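Local coordinates for glyoxalase family protein (Enterococcus faecalis, PDB 2P25) that is a member of the glyoxalase/bleomycin resistance/dioxygenase superfamily, folded as two mixed beta-sheets and assembled from two chains, at residues I11-Y23 / T112-L124. Residues are numbered along the deposited sequence; the frame is centred on the assembly and turned at random.
Sequences INASNYQATKNFY and TFFFDPDGLPLEL
Ser14 and Tyr23 each give their hydroxyl to an aspartate, Asp118 and Asp116, of the turn between strands 110-115 and 121-125. Asp118 takes Ser14 with both oxygens: Ser14 OG gives its proton to the syn lone pair of Asp118 OD1 at 2.7 Å, while Ser14 N meets Asp118 OD2 at 2.9 Å from above the carboxylate plane. A water donates to the same OD2 and accepts a weak bond from Asn15 N, just where Asn15 caps helix 16-26 by accepting from Ala18 N.

Asp116 is buried and divides its work. Asp116 OD1 reinforces the type I turn, accepting from Asp118 N (2.8 Å, an Asx turn) and from Leu120 N (3.0 Å) on opposite faces of the carboxylate. Asp116 OD2 looks across the contact instead: Tyr23 OH donates to its anti lone pair at 2.7 Å, with ring and carboxylate planes 80° apart, and a second water links OD2 to Asn12 O.

Beside these bonds lies the Phe22 ring. With CG anti to the backbone N (chi1 -174°), it reaches the turn, where Pro117 CD and Asp116 CA make CH-pi contacts over one face; Pro117 CD is 3.8 Å from the centroid. Leu122 CD1 touches its edge, and Phe22 CZ comes to the edge of the Phe114 ring, 3.6 Å from Phe114 CE1.

The contact thus ties helix 16-26 and the end of strand 6-13, an edge strand of one sheet, to the hairpin of the other sheet. With four donors, one of them a water, shared between its two oxygens, the buried Asp116 carboxylate is probably stabilised as the anion.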
loop_
_atom_site.group_PDB
_atom_site.type_symbol
_atom_site.label_atom_id
_atom_site.label_comp_id
_atom_site.label_asym_id
_atom_site.label_seq_id
_atom_site.Cartn_x
_atom_site.Cartn_y
_atom_site.Cartn_z
ATOM N N ILE A 11 -0.094 5.859 -4.494
ATOM C CA ILE A 11 0.630 5.198 -5.602
ATOM C C ILE A 11 1.265 6.294 -6.432
ATOM O O ILE A 11 0.667 7.344 -6.625
ATOM C CB ILE A 11 -0.374 4.388 -6.489
ATOM C CG1 ILE A 11 -0.860 3.150 -5.720
ATOM C CG2 ILE A 11 0.254 3.982 -7.857
ATOM C CD1 ILE A 11 -2.185 2.577 -6.324
ATOM N N ASN A 12 2.472 6.022 -6.931
ATOM C CA ASN A 12 3.169 6.909 -7.890
ATOM C C ASN A 12 3.015 6.294 -9.278
ATOM O O ASN A 12 3.334 5.119 -9.455
ATOM C CB ASN A 12 4.682 7.014 -7.564
ATOM C CG ASN A 12 4.960 7.737 -6.256
ATOM O OD1 ASN A 12 4.127 8.509 -5.783
ATOM N ND2 ASN A 12 6.153 7.500 -5.664
ATOM N N ALA A 13 2.504 7.089 -10.228
ATOM C CA ALA A 13 2.245 6.646 -11.592
ATOM C C ALA A 13 2.916 7.599 -12.569
ATOM O O ALA A 13 3.173 8.780 -12.228
ATOM C CB ALA A 13 0.727 6.610 -11.872
ATOM N N SER A 14 3.149 7.117 -13.799
ATOM C CA SER A 14 3.930 7.933 -14.759
ATOM C C SER A 14 3.096 8.764 -15.725
ATOM O O SER A 14 3.545 9.813 -16.195
ATOM C CB SER A 14 4.862 7.050 -15.602
ATOM O OG SER A 14 4.081 6.180 -16.403
ATOM N N ASN A 15 1.898 8.298 -16.048
ATOM C CA ASN A 15 1.158 8.879 -17.163
ATOM C C ASN A 15 -0.310 9.076 -16.831
ATOM O O ASN A 15 -0.985 8.150 -16.376
ATOM C CB ASN A 15 1.316 7.951 -18.379
ATOM C CG ASN A 15 0.581 8.464 -19.624
ATOM O OD1 ASN A 15 -0.623 8.219 -19.823
ATOM N ND2 ASN A 15 1.313 9.166 -20.467
ATOM N N TYR A 16 -0.817 10.279 -17.109
ATOM C CA TYR A 16 -2.169 10.628 -16.700
ATOM C C TYR A 16 -3.237 9.791 -17.427
ATOM O O TYR A 16 -4.107 9.201 -16.785
ATOM C CB TYR A 16 -2.428 12.120 -16.938
ATOM C CG TYR A 16 -3.837 12.570 -16.614
ATOM C CD1 TYR A 16 -4.209 12.876 -15.297
ATOM C CD2 TYR A 16 -4.784 12.738 -17.629
ATOM C CE1 TYR A 16 -5.496 13.335 -15.009
ATOM C CE2 TYR A 16 -6.070 13.166 -17.345
ATOM C CZ TYR A 16 -6.416 13.468 -16.041
ATOM O OH TYR A 16 -7.689 13.925 -15.756
ATOM N N GLN A 17 -3.177 9.732 -18.759
ATOM C CA GLN A 17 -4.236 8.993 -19.480
ATOM C C GLN A 17 -4.218 7.492 -19.147
ATOM O O GLN A 17 -5.273 6.859 -19.018
ATOM C CB GLN A 17 -4.216 9.259 -20.998
ATOM C CG GLN A 17 -5.528 8.843 -21.714
ATOM C CD GLN A 17 -6.820 9.275 -20.961
ATOM O OE1 GLN A 17 -7.043 10.469 -20.670
ATOM N NE2 GLN A 17 -7.662 8.291 -20.640
ATOM N N ALA A 18 -3.022 6.928 -18.976
ATOM C CA ALA A 18 -2.866 5.516 -18.571
ATOM C C ALA A 18 -3.553 5.252 -17.223
ATOM O O ALA A 18 -4.207 4.224 -17.026
ATOM C CB ALA A 18 -1.392 5.179 -18.465
ATOM N N THR A 19 -3.396 6.207 -16.307
ATOM C CA THR A 19 -3.912 6.113 -14.939
ATOM C C THR A 19 -5.448 6.159 -14.969
ATOM O O THR A 19 -6.119 5.329 -14.337
ATOM C CB THR A 19 -3.342 7.236 -14.048
ATOM O OG1 THR A 19 -1.911 7.122 -13.976
ATOM C CG2 THR A 19 -3.907 7.135 -12.628
ATOM N N LYS A 20 -6.022 7.094 -15.730
ATOM C CA LYS A 20 -7.494 7.142 -15.848
ATOM C C LYS A 20 -8.040 5.875 -16.521
ATOM O O LYS A 20 -9.034 5.302 -16.065
ATOM C CB LYS A 20 -7.957 8.395 -16.625
ATOM C CG LYS A 20 -7.692 9.730 -15.929
ATOM C CD LYS A 20 -8.495 9.846 -14.646
ATOM C CE LYS A 20 -8.706 11.311 -14.211
ATOM N NZ LYS A 20 -9.772 12.016 -14.990
ATOM N N ASN A 21 -7.381 5.426 -17.592
ATOM C CA ASN A 21 -7.859 4.252 -18.328
ATOM C C ASN A 21 -7.880 3.029 -17.405
ATOM O O ASN A 21 -8.856 2.273 -17.374
ATOM C CB ASN A 21 -6.961 4.039 -19.543
ATOM C CG ASN A 21 -7.395 2.886 -20.413
ATOM O OD1 ASN A 21 -8.480 2.901 -21.020
ATOM N ND2 ASN A 21 -6.533 1.880 -20.509
ATOM N N PHE A 22 -6.836 2.873 -16.605
ATOM C CA PHE A 22 -6.695 1.681 -15.768
ATOM C C PHE A 22 -7.517 1.770 -14.481
ATOM O O PHE A 22 -8.392 0.935 -14.230
ATOM C CB PHE A 22 -5.211 1.443 -15.455
ATOM C CG PHE A 22 -4.939 0.156 -14.714
ATOM C CD1 PHE A 22 -4.673 -1.040 -15.424
ATOM C CD2 PHE A 22 -4.903 0.140 -13.321
ATOM C CE1 PHE A 22 -4.387 -2.243 -14.720
ATOM C CE2 PHE A 22 -4.609 -1.044 -12.595
ATOM C CZ PHE A 22 -4.382 -2.255 -13.308
ATOM N N TYR A 23 -7.236 2.763 -13.647
ATOM C CA TYR A 23 -7.883 2.820 -12.333
ATOM C C TYR A 23 -9.343 3.257 -12.348
ATOM O O TYR A 23 -10.157 2.737 -11.605
ATOM C CB TYR A 23 -7.077 3.693 -11.369
ATOM C CG TYR A 23 -5.789 3.044 -10.944
ATOM C CD1 TYR A 23 -5.779 2.086 -9.945
ATOM C CD2 TYR A 23 -4.562 3.380 -11.559
ATOM C CE1 TYR A 23 -4.605 1.473 -9.543
ATOM C CE2 TYR A 23 -3.369 2.761 -11.163
ATOM C CZ TYR A 23 -3.400 1.822 -10.147
ATOM O OH TYR A 23 -2.258 1.191 -9.705
ATOM N N THR A 112 -3.940 -14.702 -7.582
ATOM C CA THR A 112 -3.092 -14.414 -8.728
ATOM C C THR A 112 -2.740 -12.911 -8.671
ATOM O O THR A 112 -3.206 -12.189 -7.771
ATOM C CB THR A 112 -3.761 -14.768 -10.070
ATOM O OG1 THR A 112 -2.766 -14.666 -11.126
ATOM C CG2 THR A 112 -4.946 -13.815 -10.370
ATOM N N PHE A 113 -1.939 -12.470 -9.634
ATOM C CA PHE A 113 -1.521 -11.074 -9.762
ATOM C C PHE A 113 -1.817 -10.540 -11.146
ATOM O O PHE A 113 -1.772 -11.266 -12.148
ATOM C CB PHE A 113 -0.006 -10.919 -9.551
ATOM C CG PHE A 113 0.434 -10.977 -8.115
ATOM C CD1 PHE A 113 0.540 -9.807 -7.362
ATOM C CD2 PHE A 113 0.727 -12.198 -7.520
ATOM C CE1 PHE A 113 0.972 -9.861 -6.019
ATOM C CE2 PHE A 113 1.160 -12.270 -6.176
ATOM C CZ PHE A 113 1.265 -11.117 -5.427
ATOM N N PHE A 114 -2.139 -9.254 -11.185
ATOM C CA PHE A 114 -2.109 -8.471 -12.406
ATOM C C PHE A 114 -1.266 -7.234 -12.081
ATOM O O PHE A 114 -0.777 -7.112 -10.959
ATOM C CB PHE A 114 -3.518 -8.126 -12.924
ATOM C CG PHE A 114 -4.358 -7.288 -11.983
ATOM C CD1 PHE A 114 -4.645 -5.947 -12.300
ATOM C CD2 PHE A 114 -4.910 -7.847 -10.832
ATOM C CE1 PHE A 114 -5.443 -5.166 -11.467
ATOM C CE2 PHE A 114 -5.694 -7.071 -9.983
ATOM C CZ PHE A 114 -5.974 -5.740 -10.311
ATOM N N PHE A 115 -1.046 -6.353 -13.054
ATOM C CA PHE A 115 -0.082 -5.264 -12.862
ATOM C C PHE A 115 -0.650 -4.012 -13.428
ATOM O O PHE A 115 -1.342 -4.034 -14.447
ATOM C CB PHE A 115 1.243 -5.618 -13.557
ATOM C CG PHE A 115 1.849 -6.868 -13.014
ATOM C CD1 PHE A 115 2.713 -6.810 -11.928
ATOM C CD2 PHE A 115 1.501 -8.130 -13.546
ATOM C CE1 PHE A 115 3.228 -7.991 -11.374
ATOM C CE2 PHE A 115 2.006 -9.296 -12.993
ATOM C CZ PHE A 115 2.866 -9.230 -11.917
ATOM N N ASP A 116 -0.373 -2.908 -12.736
ATOM C CA ASP A 116 -0.799 -1.592 -13.227
ATOM C C ASP A 116 0.106 -1.152 -14.394
ATOM O O ASP A 116 1.058 -1.863 -14.751
ATOM C CB ASP A 116 -0.989 -0.599 -12.047
ATOM C CG ASP A 116 0.242 0.304 -11.777
ATOM O OD1 ASP A 116 1.336 0.056 -12.280
ATOM O OD2 ASP A 116 0.055 1.295 -11.030
ATOM N N PRO A 117 -0.226 -0.034 -15.050
ATOM C CA PRO A 117 0.502 0.381 -16.243
ATOM C C PRO A 117 2.000 0.579 -16.016
ATOM O O PRO A 117 2.772 0.564 -16.999
ATOM C CB PRO A 117 -0.167 1.720 -16.617
ATOM C CG PRO A 117 -1.636 1.515 -16.105
ATOM C CD PRO A 117 -1.395 0.833 -14.772
ATOM N N ASP A 118 2.389 0.857 -14.768
ATOM C CA ASP A 118 3.806 1.020 -14.383
ATOM C C ASP A 118 4.377 -0.222 -13.688
ATOM O O ASP A 118 5.467 -0.183 -13.081
ATOM C CB ASP A 118 3.970 2.266 -13.510
ATOM C CG ASP A 118 3.687 3.523 -14.282
ATOM O OD1 ASP A 118 4.313 3.733 -15.349
ATOM O OD2 ASP A 118 2.813 4.257 -13.852
ATOM N N GLY A 119 3.660 -1.329 -13.803
ATOM C CA GLY A 119 4.179 -2.607 -13.286
ATOM C C GLY A 119 3.985 -2.842 -11.796
ATOM O O GLY A 119 4.633 -3.735 -11.221
ATOM N N LEU A 120 3.101 -2.068 -11.157
ATOM C CA LEU A 120 2.790 -2.297 -9.744
ATOM C C LEU A 120 2.034 -3.609 -9.621
ATOM O O LEU A 120 0.996 -3.766 -10.272
ATOM C CB LEU A 120 1.918 -1.173 -9.171
ATOM C CG LEU A 120 1.529 -1.351 -7.686
ATOM C CD1 LEU A 120 2.765 -1.493 -6.724
ATOM C CD2 LEU A 120 0.638 -0.197 -7.265
ATOM N N PRO A 121 2.545 -4.570 -8.822
ATOM C CA PRO A 121 1.757 -5.804 -8.624
ATOM C C PRO A 121 0.493 -5.563 -7.812
ATOM O O PRO A 121 0.524 -4.939 -6.725
ATOM C CB PRO A 121 2.724 -6.741 -7.857
ATOM C CG PRO A 121 4.115 -6.102 -8.040
ATOM C CD PRO A 121 3.841 -4.626 -8.124
ATOM N N LEU A 122 -0.617 -6.092 -8.333
ATOM C CA LEU A 122 -1.906 -6.006 -7.675
ATOM C C LEU A 122 -2.402 -7.433 -7.565
ATOM O O LEU A 122 -2.495 -8.152 -8.572
ATOM C CB LEU A 122 -2.871 -5.134 -8.484
ATOM C CG LEU A 122 -2.402 -3.673 -8.639
ATOM C CD1 LEU A 122 -3.299 -2.925 -9.643
ATOM C CD2 LEU A 122 -2.483 -2.997 -7.244
ATOM N N GLU A 123 -2.688 -7.858 -6.342
ATOM C CA GLU A 123 -3.088 -9.245 -6.126
ATOM C C GLU A 123 -4.605 -9.404 -6.039
ATOM O O GLU A 123 -5.289 -8.541 -5.492
ATOM C CB GLU A 123 -2.430 -9.726 -4.855
ATOM C CG GLU A 123 -2.527 -11.213 -4.574
ATOM C CD GLU A 123 -2.028 -11.533 -3.180
ATOM O OE1 GLU A 123 -0.833 -11.330 -2.912
ATOM O OE2 GLU A 123 -2.824 -11.934 -2.322
ATOM N N LEU A 124 -5.107 -10.538 -6.535
ATOM C CA LEU A 124 -6.467 -11.002 -6.250
ATOM C C LEU A 124 -6.349 -12.199 -5.328
ATOM O O LEU A 124 -5.539 -13.108 -5.571
ATOM C CB LEU A 124 -7.157 -11.431 -7.549
ATOM C CG LEU A 124 -7.334 -10.413 -8.681
ATOM C CD1 LEU A 124 -7.995 -11.075 -9.905
ATOM C CD2 LEU A 124 -8.143 -9.224 -8.199
HETATM O O HOH W 1 2.599 2.356 -10.097
HETATM O O HOH W 2 1.068 5.354 -15.946
#